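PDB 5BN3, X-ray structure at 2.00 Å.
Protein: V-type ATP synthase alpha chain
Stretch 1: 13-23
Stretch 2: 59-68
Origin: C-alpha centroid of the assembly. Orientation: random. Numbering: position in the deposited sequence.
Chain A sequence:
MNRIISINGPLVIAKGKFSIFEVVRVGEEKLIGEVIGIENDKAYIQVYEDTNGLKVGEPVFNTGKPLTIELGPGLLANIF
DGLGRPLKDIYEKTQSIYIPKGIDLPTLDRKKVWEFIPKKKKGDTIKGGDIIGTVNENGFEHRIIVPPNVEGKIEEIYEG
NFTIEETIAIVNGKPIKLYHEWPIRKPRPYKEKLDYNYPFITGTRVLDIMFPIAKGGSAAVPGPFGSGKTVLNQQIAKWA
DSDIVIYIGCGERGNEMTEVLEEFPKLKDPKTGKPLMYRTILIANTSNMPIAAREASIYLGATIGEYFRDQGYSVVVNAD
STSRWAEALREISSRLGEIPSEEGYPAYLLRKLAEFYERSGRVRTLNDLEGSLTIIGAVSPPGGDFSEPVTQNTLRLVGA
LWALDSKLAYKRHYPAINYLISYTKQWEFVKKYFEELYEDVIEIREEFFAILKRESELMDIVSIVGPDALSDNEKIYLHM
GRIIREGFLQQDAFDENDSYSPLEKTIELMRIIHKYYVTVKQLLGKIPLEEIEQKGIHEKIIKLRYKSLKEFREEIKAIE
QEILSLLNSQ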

# COMPACT_ATOMS: atom_id res chain seq x y z
N ILE A 13 -3.00 -31.00 -17.04
CA ILE A 13 -2.72 -30.82 -18.46
C ILE A 13 -2.59 -32.19 -19.12
O ILE A 13 -1.86 -33.05 -18.63
CB ILE A 13 -1.44 -29.99 -18.70
CG1 ILE A 13 -1.58 -28.61 -18.05
CG2 ILE A 13 -1.16 -29.83 -20.18
CD1 ILE A 13 -0.32 -27.77 -18.08
N ALA A 14 -3.31 -32.38 -20.22
CA ALA A 14 -3.31 -33.66 -20.92
C ALA A 14 -3.03 -33.49 -22.41
O ALA A 14 -3.46 -32.52 -23.02
CB ALA A 14 -4.63 -34.38 -20.71
N LYS A 15 -2.31 -34.45 -22.98
CA LYS A 15 -2.15 -34.52 -24.43
C LYS A 15 -3.24 -35.41 -25.01
O LYS A 15 -3.59 -36.44 -24.42
CB LYS A 15 -0.78 -35.09 -24.81
CG LYS A 15 0.31 -34.05 -25.03
CD LYS A 15 1.44 -34.63 -25.88
CE LYS A 15 2.53 -33.61 -26.16
NZ LYS A 15 3.52 -33.50 -25.05
N GLY A 16 -3.78 -35.03 -26.16
CA GLY A 16 -4.80 -35.82 -26.82
C GLY A 16 -5.78 -34.99 -27.63
O GLY A 16 -5.48 -33.87 -28.04
N LYS A 17 -6.96 -35.55 -27.87
CA LYS A 17 -8.01 -34.86 -28.61
C LYS A 17 -9.18 -34.53 -27.69
O LYS A 17 -9.80 -35.43 -27.11
CB LYS A 17 -8.48 -35.70 -29.78
N PHE A 18 -9.50 -33.25 -27.56
CA PHE A 18 -10.56 -32.81 -26.66
C PHE A 18 -11.39 -31.69 -27.26
O PHE A 18 -11.01 -31.09 -28.27
CB PHE A 18 -9.96 -32.33 -25.33
CG PHE A 18 -9.18 -33.39 -24.60
CD1 PHE A 18 -9.82 -34.25 -23.72
CD2 PHE A 18 -7.81 -33.52 -24.77
CE1 PHE A 18 -9.11 -35.22 -23.04
CE2 PHE A 18 -7.10 -34.48 -24.09
CZ PHE A 18 -7.75 -35.34 -23.22
N SER A 19 -12.53 -31.41 -26.64
CA SER A 19 -13.35 -30.26 -27.01
C SER A 19 -13.45 -29.32 -25.82
O SER A 19 -13.44 -29.77 -24.67
CB SER A 19 -14.74 -30.70 -27.46
OG SER A 19 -14.68 -31.41 -28.68
N ILE A 20 -13.53 -28.02 -26.09
CA ILE A 20 -13.65 -27.03 -25.03
C ILE A 20 -14.94 -27.26 -24.23
O ILE A 20 -16.00 -27.53 -24.80
CB ILE A 20 -13.56 -25.58 -25.61
CG1 ILE A 20 -13.32 -24.55 -24.50
CG2 ILE A 20 -14.79 -25.24 -26.43
CD1 ILE A 20 -11.88 -24.43 -24.11
N PHE A 21 -14.82 -27.22 -22.90
CA PHE A 21 -15.94 -27.45 -21.99
C PHE A 21 -16.50 -28.87 -22.01
O PHE A 21 -17.59 -29.12 -21.50
CB PHE A 21 -17.04 -26.41 -22.18
CG PHE A 21 -16.57 -25.00 -21.97
CD1 PHE A 21 -16.20 -24.57 -20.70
CD2 PHE A 21 -16.48 -24.11 -23.03
CE1 PHE A 21 -15.76 -23.27 -20.49
CE2 PHE A 21 -16.05 -22.81 -22.82
CZ PHE A 21 -15.69 -22.39 -21.56
N GLU A 22 -15.74 -29.80 -22.58
CA GLU A 22 -16.11 -31.21 -22.51
C GLU A 22 -15.79 -31.74 -21.12
O GLU A 22 -14.74 -31.42 -20.55
CB GLU A 22 -15.34 -32.02 -23.56
CG GLU A 22 -15.64 -33.50 -23.55
CD GLU A 22 -14.68 -34.30 -24.41
OE1 GLU A 22 -13.84 -33.69 -25.09
OE2 GLU A 22 -14.78 -35.54 -24.39
N VAL A 23 -16.69 -32.54 -20.57
CA VAL A 23 -16.42 -33.22 -19.31
C VAL A 23 -15.55 -34.43 -19.59
O VAL A 23 -15.85 -35.22 -20.49
CB VAL A 23 -17.72 -33.67 -18.62
CG1 VAL A 23 -17.40 -34.56 -17.43
CG2 VAL A 23 -18.51 -32.47 -18.16
N PRO A 59 -4.24 -42.23 -18.01
CA PRO A 59 -5.14 -41.88 -19.11
C PRO A 59 -6.22 -40.87 -18.72
O PRO A 59 -6.57 -40.77 -17.54
CB PRO A 59 -5.80 -43.22 -19.44
CG PRO A 59 -5.84 -43.94 -18.13
CD PRO A 59 -4.57 -43.55 -17.42
N VAL A 60 -6.72 -40.13 -19.70
CA VAL A 60 -7.86 -39.25 -19.52
C VAL A 60 -8.94 -39.65 -20.53
O VAL A 60 -8.65 -39.78 -21.72
CB VAL A 60 -7.48 -37.77 -19.73
CG1 VAL A 60 -8.72 -36.88 -19.68
CG2 VAL A 60 -6.47 -37.33 -18.68
N PHE A 61 -10.17 -39.84 -20.06
CA PHE A 61 -11.23 -40.32 -20.94
C PHE A 61 -12.20 -39.23 -21.39
O PHE A 61 -12.59 -38.36 -20.61
CB PHE A 61 -12.01 -41.45 -20.26
CG PHE A 61 -11.15 -42.59 -19.80
CD1 PHE A 61 -10.76 -43.59 -20.69
CD2 PHE A 61 -10.72 -42.67 -18.48
CE1 PHE A 61 -9.96 -44.64 -20.27
CE2 PHE A 61 -9.92 -43.72 -18.06
CZ PHE A 61 -9.54 -44.70 -18.95
N ASN A 62 -12.57 -39.27 -22.67
CA ASN A 62 -13.58 -38.37 -23.22
C ASN A 62 -14.98 -38.78 -22.79
O ASN A 62 -15.20 -39.93 -22.40
CB ASN A 62 -13.50 -38.36 -24.75
CG ASN A 62 -12.23 -37.71 -25.28
OD1 ASN A 62 -11.22 -38.37 -25.48
ND2 ASN A 62 -12.29 -36.40 -25.50
N THR A 63 -15.93 -37.84 -22.84
CA THR A 63 -17.34 -38.16 -22.61
C THR A 63 -18.19 -37.53 -23.71
O THR A 63 -19.31 -37.99 -23.97
CB THR A 63 -17.84 -37.67 -21.23
OG1 THR A 63 -17.86 -36.24 -21.19
CG2 THR A 63 -16.96 -38.20 -20.11
N GLY A 64 -17.67 -36.49 -24.33
CA GLY A 64 -18.37 -35.82 -25.42
C GLY A 64 -19.55 -35.00 -24.96
O GLY A 64 -20.37 -34.56 -25.77
N LYS A 65 -19.65 -34.78 -23.65
CA LYS A 65 -20.74 -34.01 -23.09
C LYS A 65 -20.26 -32.92 -22.15
O LYS A 65 -19.18 -33.03 -21.57
N PRO A 66 -21.06 -31.85 -22.00
CA PRO A 66 -20.73 -30.77 -21.07
C PRO A 66 -21.22 -31.10 -19.67
O PRO A 66 -21.86 -32.14 -19.47
CB PRO A 66 -21.51 -29.58 -21.63
CG PRO A 66 -22.71 -30.21 -22.27
CD PRO A 66 -22.24 -31.53 -22.82
N LEU A 67 -20.92 -30.23 -18.71
CA LEU A 67 -21.32 -30.44 -17.32
C LEU A 67 -22.81 -30.16 -17.17
O LEU A 67 -23.27 -29.04 -17.43
CB LEU A 67 -20.50 -29.55 -16.39
CG LEU A 67 -20.29 -29.99 -14.94
CD1 LEU A 67 -19.72 -31.39 -14.90
CD2 LEU A 67 -19.37 -29.03 -14.21
N THR A 68 -23.58 -31.17 -16.75
CA THR A 68 -25.03 -31.04 -16.67
C THR A 68 -25.60 -31.36 -15.29
O THR A 68 -24.92 -31.93 -14.44
CB THR A 68 -25.73 -31.96 -17.70
OG1 THR A 68 -25.52 -33.33 -17.33
CG2 THR A 68 -25.19 -31.72 -19.10
O HOH W 1 -19.09 -28.00 -19.56

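How do the two backbones meet? They come closest near Glu 22 and Pro 66, whose CA atoms lie 4.9 Å apart. There Val 23 N donates a nearly straight hydrogen bond to Lys 65 O (2.7 Å). Nearby, Phe 21 O accepts a CA-H...O contact from Pro 66 CA (3.6 Å), and a water bridges the remaining gap, donating to Phe 21 O (2.7 Å) and accepting from Leu 67 N (3.0 Å).

What does the buried carboxylate of Glu 22 do? Its OE2 accepts three hydrogen bonds, from Asn 62 ND2 (2.9 Å), Thr 63 N (3.0 Å) and Gly 64 N (3.0 Å), so a charged oxygen is met by three N-H donors. Its OE1 accepts from Ser 19 N (3.1 Å), tying the carboxylate to the type II turn from Ser 19 to Glu 22.

Which other side chains bond to backbone? Asn 62 ND2 also donates to Lys 17 O (3.1 Å), while Thr 63 OG1 gives a very short hydrogen bond to Val 23 O (2.4 Å).

Where is the apolar packing? Val 60 receives Ala 14 through CG2 to CB (4.0 Å) and the Phe 18 ring through CG1 to CE1 (3.8 Å). Separately, Val 23 CG2 packs against Leu 67 CD1 (3.6 Å).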